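Local coordinates for protein aspartate-semialdehyde dehydrogenase (Vibrio cholerae, PDB 2R00) that catalyses the NADPH-dependent reductive dephosphorylation of L-aspartyl-4-phosphate to L-aspartate-semialdehyde, a step on the way to lysine and methionine, at residues Gly10-Val15 with Leu35-Arg40; Val15-Leu20 with Lys44-Asn49. All coordinates share one frame; numbering follows the deposited sequence.

Contact 1: Gly10-Val15 with Leu35-Arg40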
ATOM      1  N   GLY A  10     -17.762  12.640  25.744  1.00 28.47           N
ATOM      2  CA  GLY A  10     -17.281  13.149  24.468  1.00 29.48           C
ATOM      3  C   GLY A  10     -18.424  13.138  23.468  1.00 30.19           C
ATOM      4  O   GLY A  10     -18.219  12.911  22.277  1.00 30.28           O
ATOM      5  N   ALA A  11     -19.631  13.404  23.967  1.00 30.78           N
ATOM      6  CA  ALA A  11     -20.867  13.276  23.189  1.00 31.66           C
ATOM      7  C   ALA A  11     -21.002  14.250  22.015  1.00 32.16           C
ATOM      8  O   ALA A  11     -21.772  13.988  21.087  1.00 32.54           O
ATOM      9  CB  ALA A  11     -22.064  13.401  24.103  1.00 31.69           C
ATOM     10  N   THR A  12     -20.276  15.364  22.057  1.00 32.63           N
ATOM     11  CA  THR A  12     -20.346  16.362  20.987  1.00 33.34           C
ATOM     12  C   THR A  12     -19.258  16.162  19.929  1.00 33.45           C
ATOM     13  O   THR A  12     -19.220  16.867  18.913  1.00 33.74           O
ATOM     14  CB  THR A  12     -20.328  17.818  21.533  1.00 33.22           C
ATOM     15  OG1 THR A  12     -19.114  18.058  22.255  1.00 35.03           O
ATOM     16  CG2 THR A  12     -21.509  18.056  22.464  1.00 33.77           C
ATOM     17  N   GLY A  13     -18.371  15.202  20.168  1.00 33.43           N
ATOM     18  CA  GLY A  13     -17.384  14.815  19.163  1.00 33.43           C
ATOM     19  C   GLY A  13     -17.989  13.875  18.138  1.00 33.17           C
ATOM     20  O   GLY A  13     -19.055  13.288  18.371  1.00 33.29           O
ATOM     21  N   ALA A  14     -17.297  13.715  17.011  1.00 32.74           N
ATOM     22  CA  ALA A  14     -17.794  12.909  15.899  1.00 32.09           C
ATOM     23  C   ALA A  14     -17.994  11.432  16.245  1.00 31.94           C
ATOM     24  O   ALA A  14     -18.975  10.816  15.803  1.00 31.58           O
ATOM     25  CB  ALA A  14     -16.891  13.063  14.686  1.00 32.07           C
ATOM     26  N   VAL A  15     -17.073  10.852  17.023  1.00 31.46           N
ATOM     27  CA  VAL A  15     -17.241   9.454  17.411  1.00 30.87           C
ATOM     28  C   VAL A  15     -18.375   9.322  18.430  1.00 30.68           C
ATOM     29  O   VAL A  15     -19.192   8.408  18.330  1.00 30.70           O
ATOM     30  CB  VAL A  15     -15.955   8.809  17.961  1.00 30.83           C
ATOM     31  CG1 VAL A  15     -16.217   7.352  18.303  1.00 30.79           C
ATOM     32  CG2 VAL A  15     -14.811   8.927  16.958  1.00 31.27           C
ATOM     33  N   LEU A  35     -25.446  12.190  28.185  1.00 31.10           N
ATOM     34  CA  LEU A  35     -24.430  12.709  27.291  1.00 31.20           C
ATOM     35  C   LEU A  35     -23.562  13.698  28.050  1.00 31.47           C
ATOM     36  O   LEU A  35     -24.066  14.669  28.624  1.00 31.71           O
ATOM     37  CB  LEU A  35     -25.068  13.351  26.055  1.00 31.01           C
ATOM     38  CG  LEU A  35     -25.988  12.446  25.229  1.00 30.96           C
ATOM     39  CD1 LEU A  35     -26.653  13.224  24.085  1.00 29.75           C
ATOM     40  CD2 LEU A  35     -25.244  11.217  24.693  1.00 30.15           C
ATOM     41  N   LEU A  36     -22.261  13.426  28.070  1.00 31.56           N
ATOM     42  CA  LEU A  36     -21.309  14.211  28.850  1.00 32.21           C
ATOM     43  C   LEU A  36     -20.269  14.860  27.952  1.00 33.31           C
ATOM     44  O   LEU A  36     -19.863  14.293  26.938  1.00 32.87           O
ATOM     45  CB  LEU A  36     -20.622  13.332  29.905  1.00 31.54           C
ATOM     46  CG  LEU A  36     -21.552  12.473  30.765  1.00 30.67           C
ATOM     47  CD1 LEU A  36     -20.810  11.366  31.496  1.00 28.69           C
ATOM     48  CD2 LEU A  36     -22.333  13.355  31.731  1.00 29.33           C
ATOM     49  N   ALA A  37     -19.868  16.068  28.327  1.00 34.98           N
ATOM     50  CA  ALA A  37     -18.790  16.792  27.663  1.00 36.98           C
ATOM     51  C   ALA A  37     -18.234  17.846  28.624  1.00 38.34           C
ATOM     52  O   ALA A  37     -18.539  17.822  29.817  1.00 38.46           O
ATOM     53  CB  ALA A  37     -19.289  17.437  26.374  1.00 36.62           C
ATOM     54  N   SER A  38     -17.415  18.756  28.105  1.00 40.08           N
ATOM     55  CA  SER A  38     -16.920  19.876  28.897  1.00 41.82           C
ATOM     56  C   SER A  38     -18.037  20.909  29.070  1.00 42.62           C
ATOM     57  O   SER A  38     -19.121  20.773  28.491  1.00 42.97           O
ATOM     58  CB  SER A  38     -15.687  20.510  28.242  1.00 41.76           C
ATOM     59  OG  SER A  38     -16.062  21.462  27.254  1.00 42.91           O
ATOM     60  N   GLU A  39     -17.760  21.943  29.860  1.00 43.38           N
ATOM     61  CA  GLU A  39     -18.735  22.988  30.150  1.00 44.30           C
ATOM     62  C   GLU A  39     -19.169  23.760  28.903  1.00 43.92           C
ATOM     63  O   GLU A  39     -20.292  24.266  28.850  1.00 44.05           O
ATOM     64  CB  GLU A  39     -18.179  23.954  31.196  1.00 44.38           C
ATOM     65  CG  GLU A  39     -19.253  24.683  31.996  1.00 45.63           C
ATOM     66  CD  GLU A  39     -18.683  25.573  33.094  1.00 46.24           C
ATOM     67  OE1 GLU A  39     -17.501  25.393  33.472  1.00 48.78           O
ATOM     68  OE2 GLU A  39     -19.429  26.451  33.587  1.00 48.87           O
ATOM     69  N   ARG A  40     -18.284  23.847  27.911  1.00 43.63           N
ATOM     70  CA  ARG A  40     -18.553  24.616  26.691  1.00 43.55           C
ATOM     71  C   ARG A  40     -19.635  23.998  25.795  1.00 43.45           C
ATOM     72  O   ARG A  40     -20.269  24.707  25.009  1.00 43.32           O
ATOM     73  CB  ARG A  40     -17.268  24.812  25.890  1.00 43.83           C
TER
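Two consecutive amides of the loop, those of Gly10 and Ala11, converge on one carbonyl oxygen, that of Leu36 near the end of the neighbouring strand. Gly10 N lies 2.9 Å from Leu36 O and is tilted from the carbonyl plane, its N-H bent to 147°. Ala11 N stands 3.1 Å from Leu36 O with an almost straight N-H (178°), and it comes in nearly in line with the C=O bond. The two donors reach the oxygen from opposite faces of its plane, so this buried acceptor is gripped twice. Gly10 takes part with a positive phi (93°), a backbone shape at which a CB would press against the preceding carbonyl oxygen. Gly10 also opens a type I turn closed by Gly13 N to Gly10 O, after which Gly13 occupies the N-cap position of helix 14-25.

Apolar contact is small and close. Ala11 CB points at the strand and meets Leu35 CB at 3.6 Å, and Leu35 CD2 lies 3.9 Å from Ala11 CB. Farther along, Thr12 OG1 only grazes Ala37 CB at 4.2 Å; its polar partner is the hydroxyl of Ser41.

Thr12 to Val15 and Arg40 are predicted to bind NADP(+), consistent with the glycine-containing dinucleotide-binding turn of a Rossmann fold. The contact lies within the beta-alpha-beta unit of strand 4-9, helix 14-25 and strand 30-37: the turn after strand 4-9 meets the C-terminal end of the adjacent parallel strand 30-37, whose other edge is paired with strand 51-57 through Gln56, while Arg317 of helix 316-335 packs on Ala14 and Val15.

Contact 2: Val15-Leu20 with Lys44-Asn49; sequences VGETML and KTYRFN
Glu17 reaches from helix 14-25 to the phenol of Tyr46 on strand 45-48. Its CB leaves the helix pointing neither at the strand nor away from it, but CG, anti to the carbonyl carbon (chi1 -77°), already lies 3.7 Å from Tyr46 OH and close to CE2 of the same ring. The chain stays extended beyond CG, and CD follows at 3.5 Å from Tyr46 OH. At the tip, Glu17 OE1 accepts a short hydrogen bond of 2.5 Å from Tyr46 OH through its anti lone pair, the one turned away from OE2. OE1 sits at the ring's edge near its plane, with CE2 and CZ as further neighbours, while the carboxylate is turned 72° against the ring. Lys44 NZ lies above one face of the Tyr46 ring, displaced toward its rim; at 5.3 Å from Glu17 OE1 it is not in contact, but its charge may still favour an ionised carboxylate.

The helix belongs to the Rossmann-type nucleotide-binding domain; the axis of residues 15-20 makes 30° with that of residues 45-48, N to C, and approaches it to 10.3 Å. Strand 45-48 is the outermost of its sheet within the chain, paired antiparallel with strand 51-57.

One helical turn on from Glu17, Leu20 fills the apolar part of the interface. With its CG anti to the backbone N, it places CD1 3.8 Å from Tyr46 CB, whereas CD2 approaches the backbone oxygen of Arg47. Leu20 CG packs 3.9 Å from Phe48 CD2 as the two side chains run alongside each other with opposite senses, and Leu20 O lies near the plane of the Phe48 ring at its edge. Leu35 of strand 30-37 packs against both Leu20 and Tyr46, and Val30 and Leu33 of that strand border Phe48.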
ATOM      1  N   VAL A  15     -17.073  10.852  17.023  1.00 31.46           N
ATOM      2  CA  VAL A  15     -17.241   9.454  17.411  1.00 30.87           C
ATOM      3  C   VAL A  15     -18.375   9.322  18.430  1.00 30.68           C
ATOM      4  O   VAL A  15     -19.192   8.408  18.330  1.00 30.70           O
ATOM      5  CB  VAL A  15     -15.955   8.809  17.961  1.00 30.83           C
ATOM      6  CG1 VAL A  15     -16.217   7.352  18.303  1.00 30.79           C
ATOM      7  CG2 VAL A  15     -14.811   8.927  16.958  1.00 31.27           C
ATOM      8  N   GLY A  16     -18.412  10.237  19.400  1.00 30.64           N
ATOM      9  CA  GLY A  16     -19.457  10.255  20.426  1.00 30.24           C
ATOM     10  C   GLY A  16     -20.842  10.361  19.805  1.00 30.12           C
ATOM     11  O   GLY A  16     -21.762   9.648  20.203  1.00 29.60           O
ATOM     12  N   GLU A  17     -20.973  11.231  18.805  1.00 30.02           N
ATOM     13  CA  GLU A  17     -22.241  11.395  18.070  1.00 30.18           C
ATOM     14  C   GLU A  17     -22.584  10.125  17.304  1.00 29.68           C
ATOM     15  O   GLU A  17     -23.757   9.718  17.238  1.00 29.18           O
ATOM     16  CB  GLU A  17     -22.173  12.589  17.118  1.00 30.32           C
ATOM     17  CG  GLU A  17     -22.316  13.938  17.810  1.00 30.74           C
ATOM     18  CD  GLU A  17     -22.228  15.119  16.854  1.00 31.39           C
ATOM     19  OE1 GLU A  17     -22.676  16.230  17.238  1.00 31.51           O
ATOM     20  OE2 GLU A  17     -21.702  14.947  15.728  1.00 33.50           O
ATOM     21  N   THR A  18     -21.554   9.483  16.751  1.00 29.05           N
ATOM     22  CA  THR A  18     -21.743   8.213  16.046  1.00 29.05           C
ATOM     23  C   THR A  18     -22.163   7.103  17.010  1.00 29.14           C
ATOM     24  O   THR A  18     -23.002   6.270  16.667  1.00 29.83           O
ATOM     25  CB  THR A  18     -20.491   7.817  15.218  1.00 28.84           C
ATOM     26  OG1 THR A  18     -20.115   8.911  14.371  1.00 27.85           O
ATOM     27  CG2 THR A  18     -20.777   6.596  14.347  1.00 29.05           C
ATOM     28  N   MET A  19     -21.596   7.097  18.217  1.00 29.07           N
ATOM     29  CA  MET A  19     -21.982   6.120  19.244  1.00 28.99           C
ATOM     30  C   MET A  19     -23.482   6.168  19.575  1.00 28.64           C
ATOM     31  O   MET A  19     -24.131   5.131  19.687  1.00 28.44           O
ATOM     32  CB  MET A  19     -21.134   6.284  20.509  1.00 28.40           C
ATOM     33  CG  MET A  19     -19.729   5.719  20.374  1.00 28.71           C
ATOM     34  SD  MET A  19     -18.702   6.187  21.766  1.00 29.99           S
ATOM     35  CE  MET A  19     -17.327   5.041  21.571  1.00 27.87           C
ATOM     36  N   LEU A  20     -24.020   7.373  19.734  1.00 28.73           N
ATOM     37  CA  LEU A  20     -25.457   7.548  19.945  1.00 28.84           C
ATOM     38  C   LEU A  20     -26.254   6.917  18.790  1.00 29.20           C
ATOM     39  O   LEU A  20     -27.181   6.138  19.031  1.00 28.74           O
ATOM     40  CB  LEU A  20     -25.793   9.040  20.132  1.00 29.01           C
ATOM     41  CG  LEU A  20     -27.248   9.520  20.268  1.00 28.58           C
ATOM     42  CD1 LEU A  20     -27.279  10.843  21.025  1.00 29.12           C
ATOM     43  CD2 LEU A  20     -27.892   9.702  18.905  1.00 27.73           C
ATOM     44  N   LYS A  44     -26.386  21.438  24.833  1.00 38.78           N
ATOM     45  CA  LYS A  44     -26.711  21.005  23.474  1.00 38.21           C
ATOM     46  C   LYS A  44     -27.655  19.799  23.511  1.00 37.17           C
ATOM     47  O   LYS A  44     -27.580  18.973  24.426  1.00 37.11           O
ATOM     48  CB  LYS A  44     -25.459  20.678  22.663  1.00 38.23           C
ATOM     49  CG  LYS A  44     -25.722  20.737  21.162  1.00 40.45           C
ATOM     50  CD  LYS A  44     -24.639  20.077  20.328  1.00 42.40           C
ATOM     51  CE  LYS A  44     -25.016  20.089  18.836  1.00 44.57           C
ATOM     52  NZ  LYS A  44     -26.438  19.670  18.579  1.00 45.85           N
ATOM     53  N   THR A  45     -28.553  19.710  22.533  1.00 35.83           N
ATOM     54  CA  THR A  45     -29.552  18.653  22.549  1.00 34.71           C
ATOM     55  C   THR A  45     -29.440  17.692  21.374  1.00 33.96           C
ATOM     56  O   THR A  45     -29.096  18.092  20.260  1.00 33.54           O
ATOM     57  CB  THR A  45     -30.981  19.206  22.636  1.00 34.56           C
ATOM     58  OG1 THR A  45     -31.178  20.190  21.611  1.00 34.17           O
ATOM     59  CG2 THR A  45     -31.231  19.823  24.004  1.00 34.89           C
ATOM     60  N   TYR A  46     -29.736  16.423  21.659  1.00 33.04           N
ATOM     61  CA  TYR A  46     -29.737  15.347  20.674  1.00 32.76           C
ATOM     62  C   TYR A  46     -31.004  14.507  20.806  1.00 32.44           C
ATOM     63  O   TYR A  46     -31.593  14.425  21.889  1.00 31.58           O
ATOM     64  CB  TYR A  46     -28.509  14.447  20.865  1.00 32.77           C
ATOM     65  CG  TYR A  46     -27.199  15.111  20.494  1.00 33.14           C
ATOM     66  CD1 TYR A  46     -26.444  15.779  21.454  1.00 32.91           C
ATOM     67  CD2 TYR A  46     -26.722  15.075  19.181  1.00 33.02           C
ATOM     68  CE1 TYR A  46     -25.237  16.389  21.122  1.00 32.41           C
ATOM     69  CE2 TYR A  46     -25.530  15.679  18.840  1.00 32.95           C
ATOM     70  CZ  TYR A  46     -24.791  16.333  19.817  1.00 32.74           C
ATOM     71  OH  TYR A  46     -23.606  16.937  19.486  1.00 33.06           O
ATOM     72  N   ARG A  47     -31.409  13.874  19.706  1.00 32.29           N
ATOM     73  CA  ARG A  47     -32.578  12.997  19.711  1.00 32.82           C
ATOM     74  C   ARG A  47     -32.130  11.544  19.704  1.00 32.70           C
ATOM     75  O   ARG A  47     -31.370  11.135  18.830  1.00 32.87           O
ATOM     76  CB  ARG A  47     -33.465  13.277  18.492  1.00 32.77           C
ATOM     77  CG  ARG A  47     -34.759  12.476  18.461  1.00 33.74           C
ATOM     78  CD  ARG A  47     -35.693  13.011  17.381  1.00 35.79           C
ATOM     79  NE  ARG A  47     -36.879  12.173  17.225  1.00 37.80           N
ATOM     80  CZ  ARG A  47     -38.044  12.402  17.830  1.00 39.50           C
ATOM     81  NH1 ARG A  47     -38.190  13.456  18.633  1.00 38.36           N
ATOM     82  NH2 ARG A  47     -39.066  11.575  17.625  1.00 39.34           N
ATOM     83  N   PHE A  48     -32.618  10.770  20.667  1.00 32.75           N
ATOM     84  CA  PHE A  48     -32.241   9.370  20.780  1.00 33.17           C
ATOM     85  C   PHE A  48     -33.453   8.527  21.133  1.00 33.25           C
ATOM     86  O   PHE A  48     -34.096   8.761  22.160  1.00 33.35           O
ATOM     87  CB  PHE A  48     -31.135   9.198  21.838  1.00 33.03           C
ATOM     88  CG  PHE A  48     -30.835   7.773  22.173  1.00 32.74           C
ATOM     89  CD1 PHE A  48     -31.421   7.169  23.281  1.00 32.85           C
ATOM     90  CD2 PHE A  48     -29.966   7.025  21.380  1.00 32.66           C
ATOM     91  CE1 PHE A  48     -31.145   5.849  23.602  1.00 33.62           C
ATOM     92  CE2 PHE A  48     -29.686   5.705  21.687  1.00 32.57           C
ATOM     93  CZ  PHE A  48     -30.279   5.109  22.799  1.00 33.15           C
ATOM     94  N   ASN A  49     -33.747   7.538  20.290  1.00 33.54           N
ATOM     95  CA  ASN A  49     -34.936   6.700  20.451  1.00 33.71           C
ATOM     96  C   ASN A  49     -36.225   7.528  20.633  1.00 34.01           C
ATOM     97  O   ASN A  49     -37.093   7.185  21.443  1.00 33.99           O
ATOM     98  CB  ASN A  49     -34.748   5.697  21.598  1.00 33.96           C
ATOM     99  CG  ASN A  49     -33.868   4.509  21.210  1.00 34.65           C
ATOM    100  OD1 ASN A  49     -33.672   4.223  20.029  1.00 35.82           O
ATOM    101  ND2 ASN A  49     -33.354   3.798  22.213  1.00 35.16           N
TER

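Contacts 1 and 2 lie about 9 Å apart between their centres, share Val15 and use the same sheet. Contact 1 holds the loop leading into helix 14-25; contact 2 packs that helix's first turns against strand 45-48. They touch directly: Ala11 O is 3.3 Å from Glu17 CG, Thr12 CA lies 3.6 Å from Tyr46 OH, and Leu35 CD1 packs 3.7 Å from Tyr46 CD1. Tyr46 takes part in two of these touches, and Glu17 in the other. Contact 1 carries predicted NADP(+) residues on both of its segments. Contact 2 probably borders that predicted site: the side chain of Tyr46 is about 7 Å from that of Ser41, and that of Glu17 about 10 Å from that of Asn315.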